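Local coordinates for protein 23S rRNA-specific endonuclease VapC20 (Mycobacterium tuberculosis H37Rv, PDB 5WZF) that cleaves 23S ribosomal RNA in the sarcin-ricin loop as the magnesium-dependent toxin of a type II toxin-antitoxin pair, at residues 18-23 with 127-132. Residues are numbered along the deposited sequence; the frame is centred on the assembly and turned at random.
Sequences DTSFWA and YAFDGD
F21 packs against Y127 and F129 in a buried aromatic cluster, the tight half of this contact. CB of Y127 sits over one face of the F21 ring, a CH-pi contact 4.0 Å from the ring centroid, while CD2 of Y127 hangs over the same ring nearer its rim, 3.4 Å from CZ of F21. The two side chains run side by side, their ring planes inclined at 47°. The plane of the F129 ring is near parallel to that of F21, but the rings are slid apart and barely overlap, CZ of F129 lying 3.8 Å from CD1 of F21; the carbonyl O of S20 meets the F129 ring at its edge.

Next to the rings, two almost straight hydrogen bonds cross the contact, one between backbones, the other from a backbone N to a side chain. N of D18 gives its hydrogen to O of Y127 (2.9 Å), and N of F129 gives one to OG of S20 (2.9 Å). S20 relays the second bond onward: with OG set between its backbone N and carbonyl carbon (chi1 54°), the hydroxyl donates to OD2 of D18, 2.6 Å away. OD2 of D18 also accepts from N of S20, which approaches from above the carboxylate plane, so D18 N-caps the helix. This chain of bonds is consistent with the loop setting the S20 hydroxyl, and S20 holding the carboxylate of D18, a predicted magnesium ligand; D111, the other predicted ligand, lies close by.

The D130 end is looser and exposed. OD2 of D130 comes only to 4.0 Å from CB of S20, and OD1 of D130 forms a salt bridge with R32.

All this sits at the carboxyl ends of adjacent parallel strands 14-17 and 125-127 of the PIN-domain sheet. Helix 33-41 packs on F21 and F129 and takes the Y127 hydroxyl at O of L39, while helix 51-63 covers T19 and W22.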
loop_
_atom_site.group_PDB
_atom_site.type_symbol
_atom_site.label_atom_id
_atom_site.label_comp_id
_atom_site.label_asym_id
_atom_site.label_seq_id
_atom_site.Cartn_x
_atom_site.Cartn_y
_atom_site.Cartn_z
ATOM N N ASP B 18 -7.101 0.167 -11.519
ATOM C CA ASP B 18 -5.779 0.132 -10.906
ATOM C C ASP B 18 -5.226 1.539 -10.680
ATOM O O ASP B 18 -5.674 2.500 -11.306
ATOM C CB ASP B 18 -4.823 -0.674 -11.788
ATOM C CG ASP B 18 -3.416 -0.705 -11.250
ATOM O OD1 ASP B 18 -3.244 -1.089 -10.074
ATOM O OD2 ASP B 18 -2.484 -0.328 -11.995
ATOM N N THR B 19 -4.256 1.638 -9.780
ATOM C CA THR B 19 -3.521 2.870 -9.513
ATOM C C THR B 19 -3.001 3.561 -10.768
ATOM O O THR B 19 -3.066 4.787 -10.881
ATOM C CB THR B 19 -2.331 2.577 -8.588
ATOM O OG1 THR B 19 -2.808 1.901 -7.422
ATOM C CG2 THR B 19 -1.601 3.860 -8.188
ATOM N N SER B 20 -2.482 2.780 -11.710
ATOM C CA SER B 20 -1.920 3.358 -12.926
ATOM C C SER B 20 -2.975 4.163 -13.677
ATOM O O SER B 20 -2.666 5.192 -14.282
ATOM C CB SER B 20 -1.332 2.266 -13.825
ATOM O OG SER B 20 -2.282 1.253 -14.095
ATOM N N PHE B 21 -4.224 3.713 -13.616
ATOM C CA PHE B 21 -5.301 4.433 -14.286
ATOM C C PHE B 21 -5.754 5.651 -13.480
ATOM O O PHE B 21 -5.906 6.738 -14.040
ATOM C CB PHE B 21 -6.500 3.522 -14.558
ATOM C CG PHE B 21 -7.608 4.204 -15.316
ATOM C CD1 PHE B 21 -7.615 4.207 -16.702
ATOM C CD2 PHE B 21 -8.622 4.869 -14.643
ATOM C CE1 PHE B 21 -8.619 4.848 -17.401
ATOM C CE2 PHE B 21 -9.625 5.515 -15.338
ATOM C CZ PHE B 21 -9.625 5.503 -16.718
ATOM N N TRP B 22 -5.978 5.468 -12.180
ATOM C CA TRP B 22 -6.401 6.576 -11.327
ATOM C C TRP B 22 -5.413 7.735 -11.399
ATOM O O TRP B 22 -5.805 8.902 -11.456
ATOM C CB TRP B 22 -6.536 6.141 -9.864
ATOM C CG TRP B 22 -7.709 5.272 -9.497
ATOM C CD1 TRP B 22 -7.662 4.135 -8.744
ATOM C CD2 TRP B 22 -9.092 5.486 -9.811
ATOM N NE1 TRP B 22 -8.922 3.617 -8.583
ATOM C CE2 TRP B 22 -9.821 4.429 -9.226
ATOM C CE3 TRP B 22 -9.787 6.459 -10.536
ATOM C CZ2 TRP B 22 -11.204 4.315 -9.346
ATOM C CZ3 TRP B 22 -11.161 6.344 -10.656
ATOM C CH2 TRP B 22 -11.855 5.281 -10.061
ATOM N N ALA B 23 -4.126 7.399 -11.380
ATOM C CA ALA B 23 -3.065 8.399 -11.414
ATOM C C ALA B 23 -3.068 9.169 -12.726
ATOM O O ALA B 23 -2.831 10.375 -12.745
ATOM C CB ALA B 23 -1.714 7.747 -11.193
ATOM N N TYR B 127 -9.008 -1.499 -15.702
ATOM C CA TYR B 127 -8.506 -0.217 -16.177
ATOM C C TYR B 127 -7.117 -0.038 -15.583
ATOM O O TYR B 127 -6.965 0.277 -14.406
ATOM C CB TYR B 127 -9.431 0.937 -15.796
ATOM C CG TYR B 127 -10.476 1.234 -16.850
ATOM C CD1 TYR B 127 -10.814 0.283 -17.801
ATOM C CD2 TYR B 127 -11.106 2.468 -16.907
ATOM C CE1 TYR B 127 -11.760 0.545 -18.769
ATOM C CE2 TYR B 127 -12.054 2.745 -17.878
ATOM C CZ TYR B 127 -12.377 1.777 -18.805
ATOM O OH TYR B 127 -13.316 2.035 -19.775
ATOM N N ALA B 128 -6.106 -0.282 -16.405
ATOM C CA ALA B 128 -4.729 -0.270 -15.955
ATOM C C ALA B 128 -3.818 -0.105 -17.147
ATOM O O ALA B 128 -4.199 -0.408 -18.273
ATOM C CB ALA B 128 -4.389 -1.556 -15.212
ATOM N N PHE B 129 -2.610 0.374 -16.886
ATOM C CA PHE B 129 -1.593 0.486 -17.912
ATOM C C PHE B 129 -0.372 -0.311 -17.450
ATOM O O PHE B 129 -0.389 -0.889 -16.363
ATOM C CB PHE B 129 -1.242 1.956 -18.167
ATOM C CG PHE B 129 -2.437 2.830 -18.487
ATOM C CD1 PHE B 129 -3.090 2.724 -19.708
ATOM C CD2 PHE B 129 -2.888 3.771 -17.572
ATOM C CE1 PHE B 129 -4.181 3.530 -20.001
ATOM C CE2 PHE B 129 -3.976 4.581 -17.860
ATOM C CZ PHE B 129 -4.623 4.462 -19.074
ATOM N N ASP B 130 0.658 -0.368 -18.292
ATOM C CA ASP B 130 1.970 -0.940 -17.941
ATOM C C ASP B 130 2.036 -2.477 -17.839
ATOM O O ASP B 130 3.092 -3.031 -17.529
ATOM C CB ASP B 130 2.475 -0.320 -16.632
ATOM C CG ASP B 130 2.514 1.196 -16.689
ATOM O OD1 ASP B 130 2.804 1.746 -17.774
ATOM O OD2 ASP B 130 2.251 1.840 -15.652
ATOM N N GLY B 131 0.925 -3.161 -18.091
ATOM C CA GLY B 131 0.978 -4.574 -18.436
ATOM C C GLY B 131 1.111 -5.642 -17.362
ATOM O O GLY B 131 1.261 -6.820 -17.697
ATOM N N ASP B 132 1.054 -5.269 -16.088
ATOM C CA ASP B 132 1.159 -6.266 -15.021
ATOM C C ASP B 132 -0.106 -7.113 -14.936
ATOM O O ASP B 132 -0.041 -8.315 -14.695
ATOM C CB ASP B 132 1.439 -5.600 -13.673
ATOM C CG ASP B 132 2.800 -4.939 -13.625
ATOM O OD1 ASP B 132 3.764 -5.513 -14.174
ATOM O OD2 ASP B 132 2.902 -3.840 -13.047
#